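Local coordinates for glutathione peroxidase-like protein (Trypanosoma brucei, PDB 3DWV) that probably acts as a tryparedoxin-dependent peroxidase of the glutathione peroxidase family, reducing hydroperoxides at a redox-active cysteine, at residues S24-F29 / S47-Y52; E131-T136 / F153-D158. The protein carries 1 engineered substitution. All coordinates share one frame; numbering follows the deposited sequence. Where two conformers were deposited one is given.

Contact 1: S24-F29 / S47-Y52; sequences SSIFDF and SPLLIY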
# COMPACT_ATOMS: atom_id res chain seq x y z
N SER A 24 -17.32 0.39 4.57
CA SER A 24 -17.53 -0.97 4.12
C SER A 24 -16.64 -1.31 2.92
O SER A 24 -16.67 -2.44 2.43
CB SER A 24 -19.00 -1.18 3.72
OG SER A 24 -19.31 -0.41 2.56
N SER A 25 -15.88 -0.31 2.45
CA SER A 25 -14.91 -0.57 1.38
C SER A 25 -13.88 0.57 1.32
O SER A 25 -14.14 1.61 1.90
CB SER A 25 -15.54 -0.75 0.01
OG SER A 25 -15.78 0.45 -0.67
N ILE A 26 -12.79 0.34 0.58
CA ILE A 26 -11.82 1.47 0.47
C ILE A 26 -12.40 2.67 -0.24
O ILE A 26 -11.90 3.80 -0.17
CB ILE A 26 -10.58 0.99 -0.31
CG1 ILE A 26 -10.88 0.57 -1.76
CG2 ILE A 26 -9.85 -0.10 0.46
CD1 ILE A 26 -9.62 0.38 -2.59
N PHE A 27 -13.46 2.46 -1.02
CA PHE A 27 -13.98 3.53 -1.91
C PHE A 27 -14.72 4.58 -1.10
O PHE A 27 -15.23 5.56 -1.67
CB PHE A 27 -14.88 2.93 -3.01
CG PHE A 27 -14.10 1.92 -3.85
CD1 PHE A 27 -13.00 2.32 -4.58
CD2 PHE A 27 -14.48 0.59 -3.89
CE1 PHE A 27 -12.28 1.41 -5.35
CE2 PHE A 27 -13.79 -0.33 -4.65
CZ PHE A 27 -12.70 0.09 -5.37
N ASP A 28 -14.83 4.36 0.21
CA ASP A 28 -15.42 5.33 1.11
C ASP A 28 -14.41 6.43 1.51
O ASP A 28 -14.81 7.29 2.30
CB ASP A 28 -15.99 4.66 2.38
CG ASP A 28 -17.25 3.85 2.18
OD1 ASP A 28 -18.14 4.28 1.41
OD2 ASP A 28 -17.39 2.79 2.82
N PHE A 29 -13.17 6.37 1.01
CA PHE A 29 -12.08 7.19 1.51
C PHE A 29 -11.53 8.12 0.45
O PHE A 29 -11.54 7.77 -0.73
CB PHE A 29 -10.96 6.29 2.11
CG PHE A 29 -11.49 5.44 3.25
CD1 PHE A 29 -11.44 5.95 4.55
CD2 PHE A 29 -12.04 4.17 3.08
CE1 PHE A 29 -11.94 5.25 5.63
CE2 PHE A 29 -12.55 3.44 4.15
CZ PHE A 29 -12.52 3.99 5.45
N SER A 47 -12.52 -4.95 -9.88
CA SER A 47 -11.32 -5.71 -10.12
C SER A 47 -10.48 -5.63 -8.85
O SER A 47 -10.59 -4.62 -8.16
CB SER A 47 -10.51 -5.09 -11.25
OG SER A 47 -11.10 -5.42 -12.49
N PRO A 48 -9.68 -6.64 -8.55
CA PRO A 48 -8.86 -6.56 -7.33
C PRO A 48 -7.71 -5.58 -7.50
O PRO A 48 -7.40 -5.14 -8.61
CB PRO A 48 -8.37 -8.00 -7.15
CG PRO A 48 -8.40 -8.60 -8.52
CD PRO A 48 -9.49 -7.89 -9.29
N LEU A 49 -7.08 -5.23 -6.37
CA LEU A 49 -5.93 -4.36 -6.44
C LEU A 49 -5.06 -4.62 -5.21
O LEU A 49 -5.50 -5.24 -4.24
CB LEU A 49 -6.31 -2.90 -6.59
CG LEU A 49 -7.12 -2.20 -5.50
CD1 LEU A 49 -6.80 -0.70 -5.52
CD2 LEU A 49 -8.63 -2.39 -5.64
N LEU A 50 -3.81 -4.15 -5.27
CA LEU A 50 -2.89 -4.25 -4.16
C LEU A 50 -2.46 -2.83 -3.75
O LEU A 50 -2.08 -2.11 -4.68
CB LEU A 50 -1.60 -4.95 -4.57
CG LEU A 50 -1.35 -6.39 -4.21
CD1 LEU A 50 0.05 -6.77 -4.69
CD2 LEU A 50 -1.54 -6.67 -2.73
N ILE A 51 -2.54 -2.54 -2.45
CA ILE A 51 -2.16 -1.19 -2.00
C ILE A 51 -0.95 -1.29 -1.07
O ILE A 51 -1.02 -1.88 0.01
CB ILE A 51 -3.30 -0.45 -1.30
CG1 ILE A 51 -4.54 -0.37 -2.22
CG2 ILE A 51 -2.82 0.93 -0.84
CD1 ILE A 51 -5.73 0.32 -1.50
N TYR A 52 0.14 -0.71 -1.60
CA TYR A 52 1.37 -0.63 -0.84
C TYR A 52 1.68 0.72 -0.20
O TYR A 52 1.35 1.73 -0.85
CB TYR A 52 2.52 -0.89 -1.80
CG TYR A 52 2.74 -2.29 -2.32
CD1 TYR A 52 2.06 -2.80 -3.41
CD2 TYR A 52 3.68 -3.11 -1.68
CE1 TYR A 52 2.30 -4.10 -3.86
CE2 TYR A 52 3.92 -4.39 -2.14
CZ TYR A 52 3.23 -4.89 -3.22
OH TYR A 52 3.48 -6.17 -3.67
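Asp28 OD2 accepts from Ser24 N and, weakly, from Ser25 N, the two amides just ahead of the 3-10 segment 26-28 whose Ile26 reaches Leu49 and Ile51. The bond from Ser24 N is 3.0 Å long and nearly along the carboxylate C-O axis (N-H...O angle 167°). An ST turn adds a second constraint: Phe27 N donates to Ser25 OG at 3.1 Å. The backbone bond from Phe29 N to Ile26 O, 3.1 Å, closes the turn from Ile26 to Phe29.

No hydrogen bond crosses to 47-52, and the join is purely apolar. Ile26 CG1 stands between its backbone N and carbonyl carbon (chi1 63°), and the extended branch carries CD1 to Ile51 CD1 at 4.0 Å, the two side chains meeting tip to tip. The same methyl lies 4.2 Å from Leu49 CD1, so one atom touches two alternate strand residues that point the same way.

The 3-10 turn thus covers part of one face of the central mixed sheet of a thioredoxin-like fold: Ile26 also touches Ile155 on strand 152-155 and Leu129 on helix 128-136, while Leu49 and Ile51 border Leu83 and Phe85 of strand 81-86.

Contact 2: E131-T136 / F153-D158; sequences EYMKKT and FLIDRD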
# COMPACT_ATOMS: atom_id res chain seq x y z
N GLU A 131 -6.29 3.59 8.49
CA GLU A 131 -6.94 3.15 9.73
C GLU A 131 -7.96 2.07 9.42
O GLU A 131 -8.02 1.07 10.16
CB GLU A 131 -7.54 4.36 10.46
CG GLU A 131 -6.29 5.20 10.88
CD GLU A 131 -5.48 4.50 11.94
OE1 GLU A 131 -5.86 4.80 13.12
OE2 GLU A 131 -4.51 3.69 11.81
N TYR A 132 -8.68 2.29 8.33
CA TYR A 132 -9.61 1.20 7.94
C TYR A 132 -8.94 -0.09 7.52
O TYR A 132 -9.35 -1.18 7.96
CB TYR A 132 -10.49 1.77 6.80
CG TYR A 132 -11.35 0.71 6.11
CD1 TYR A 132 -12.43 0.09 6.74
CD2 TYR A 132 -11.06 0.36 4.80
CE1 TYR A 132 -13.19 -0.87 6.07
CE2 TYR A 132 -11.79 -0.59 4.13
CZ TYR A 132 -12.85 -1.20 4.78
OH TYR A 132 -13.55 -2.14 4.05
N MET A 133 -7.93 -0.06 6.62
CA MET A 133 -7.32 -1.31 6.16
C MET A 133 -6.60 -2.01 7.31
O MET A 133 -6.67 -3.24 7.45
CB MET A 133 -6.32 -1.01 5.02
CG MET A 133 -7.00 -0.53 3.75
SD MET A 133 -5.88 -0.40 2.34
CE MET A 133 -4.55 0.65 2.92
N LYS A 134 -5.93 -1.22 8.18
CA LYS A 134 -5.17 -1.81 9.29
C LYS A 134 -6.06 -2.49 10.31
O LYS A 134 -5.70 -3.52 10.92
CB LYS A 134 -4.34 -0.72 9.99
CG LYS A 134 -3.17 -0.20 9.15
CD LYS A 134 -2.79 1.22 9.59
CE LYS A 134 -2.13 1.25 10.94
NZ LYS A 134 -1.80 2.65 11.36
N LYS A 135 -7.25 -1.89 10.55
CA LYS A 135 -8.07 -2.56 11.56
C LYS A 135 -8.80 -3.72 10.89
O LYS A 135 -9.07 -4.73 11.58
CB LYS A 135 -9.01 -1.62 12.28
CG LYS A 135 -10.15 -1.04 11.46
CD LYS A 135 -11.35 -0.79 12.36
CE LYS A 135 -12.49 -0.16 11.57
NZ LYS A 135 -11.99 1.07 10.88
N THR A 136 -9.07 -3.61 9.59
CA THR A 136 -9.70 -4.78 8.93
C THR A 136 -8.74 -5.97 8.90
O THR A 136 -9.14 -7.11 9.18
CB THR A 136 -10.17 -4.44 7.51
OG1 THR A 136 -11.07 -3.33 7.62
CG2 THR A 136 -10.93 -5.61 6.90
N PHE A 153 -1.85 -4.39 1.16
CA PHE A 153 -3.15 -4.93 1.38
C PHE A 153 -3.75 -5.37 0.04
O PHE A 153 -3.77 -4.59 -0.91
CB PHE A 153 -4.12 -3.94 2.03
CG PHE A 153 -3.63 -3.52 3.43
CD1 PHE A 153 -2.70 -2.48 3.57
CD2 PHE A 153 -4.14 -4.21 4.53
CE1 PHE A 153 -2.32 -2.16 4.86
CE2 PHE A 153 -3.72 -3.88 5.81
CZ PHE A 153 -2.78 -2.87 5.95
N LEU A 154 -4.21 -6.62 -0.01
CA LEU A 154 -4.98 -7.10 -1.15
C LEU A 154 -6.47 -6.77 -0.97
O LEU A 154 -7.05 -7.09 0.08
CB LEU A 154 -4.80 -8.58 -1.32
CG LEU A 154 -5.40 -9.23 -2.56
CD1 LEU A 154 -4.85 -8.73 -3.89
CD2 LEU A 154 -5.13 -10.74 -2.48
N ILE A 155 -7.02 -6.12 -1.97
CA ILE A 155 -8.39 -5.61 -1.96
C ILE A 155 -9.23 -6.42 -2.96
O ILE A 155 -8.77 -6.65 -4.11
CB ILE A 155 -8.37 -4.14 -2.39
CG1 ILE A 155 -7.31 -3.30 -1.64
CG2 ILE A 155 -9.78 -3.58 -2.29
CD1 ILE A 155 -7.41 -3.33 -0.13
N ASP A 156 -10.42 -6.87 -2.59
CA ASP A 156 -11.23 -7.67 -3.54
C ASP A 156 -12.00 -6.79 -4.52
O ASP A 156 -11.85 -5.57 -4.53
CB ASP A 156 -12.08 -8.67 -2.76
CG ASP A 156 -13.26 -8.10 -2.00
OD1 ASP A 156 -13.58 -6.92 -2.21
OD2 ASP A 156 -13.91 -8.79 -1.16
N ARG A 157 -12.83 -7.41 -5.37
CA ARG A 157 -13.67 -6.81 -6.37
C ARG A 157 -14.64 -5.77 -5.81
O ARG A 157 -15.02 -4.87 -6.59
CB ARG A 157 -14.51 -7.84 -7.16
CG ARG A 157 -13.84 -9.15 -7.52
CD ARG A 157 -14.62 -10.04 -8.48
NE ARG A 157 -14.43 -11.48 -8.36
CZ ARG A 157 -14.19 -12.44 -9.23
NH1 ARG A 157 -14.05 -12.20 -10.53
NH2 ARG A 157 -14.06 -13.72 -8.84
N ASP A 158 -15.03 -5.88 -4.55
CA ASP A 158 -15.92 -5.00 -3.82
C ASP A 158 -15.21 -3.88 -3.03
O ASP A 158 -15.88 -3.12 -2.30
CB ASP A 158 -16.77 -5.77 -2.80
CG ASP A 158 -17.64 -6.82 -3.43
OD1 ASP A 158 -18.26 -6.50 -4.47
OD2 ASP A 158 -17.70 -7.95 -2.90
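Met133 and Phe153 form the main aromatic contact between the segments 131-136 and 153-155, whose axes run almost at right angles, where a helix lies across the central sheet of the thioredoxin-like fold. Met133 CB stands 3.8 Å from the centroid of the Phe153 ring and 6° off its normal, a CH-pi contact over the middle of one face. Met133 SD is 4.5 Å from that centroid and 36° off the normal, an oblique Met-aromatic contact.

Among the apolar contacts, the bend at chi3 of Met133 (-54°) turns its methyl back to the ring, with CE 3.7 Å from Phe153 CD1. Met133 SD also lies 4.1 Å from Ile155 CD1, so the thioether spans two strand residues. The aliphatic part of Lys134 meets the ring obliquely, CG lying 4.2 Å from Phe153 CZ.

No polar bond links the two segments; each keeps its own, some to residues outside both. Lys134 NZ makes a salt bridge with Glu131 OE2 at 2.9 Å, and it also donates to Val121 O and Asn122 OD1. Tyr132 O accepts from Thr136 OG1 at 2.8 Å and from Thr136 N, the two donors arriving from opposite faces of the carbonyl plane. Beyond the strand, an Asx turn brings Asp158 N to Asp156 OD1, an oxygen that also receives Val160 N.

Across these two segments the contact is dispersion with weak CH-pi and sulfur-aromatic terms. For buried Lys134, one carboxylate and two neutral oxygens around the amine would probably stabilise a positive charge while its methylene chain lies against the Phe153 ring.

In the fold
From the N terminus, the chain first makes the 24-29 turn, then runs through 17 residues with neither helix nor strand before strand 49-54 closes contact 1. Contact 2 opens later, on helix 128-136, and closes after a further loop on strand 152-155; the two are therefore in series, neither nested nor crossed. Their centres are only 6 Å apart because strands 49-54 and 152-155 are antiparallel neighbours, joined by the probable hydrogen bonds Ile51 N to Phe153 O (2.8 Å) and Ile155 N to Leu49 O (2.9 Å). Phe29 packs on Tyr132, linking turn to helix above one face of the thioredoxin-like sheet.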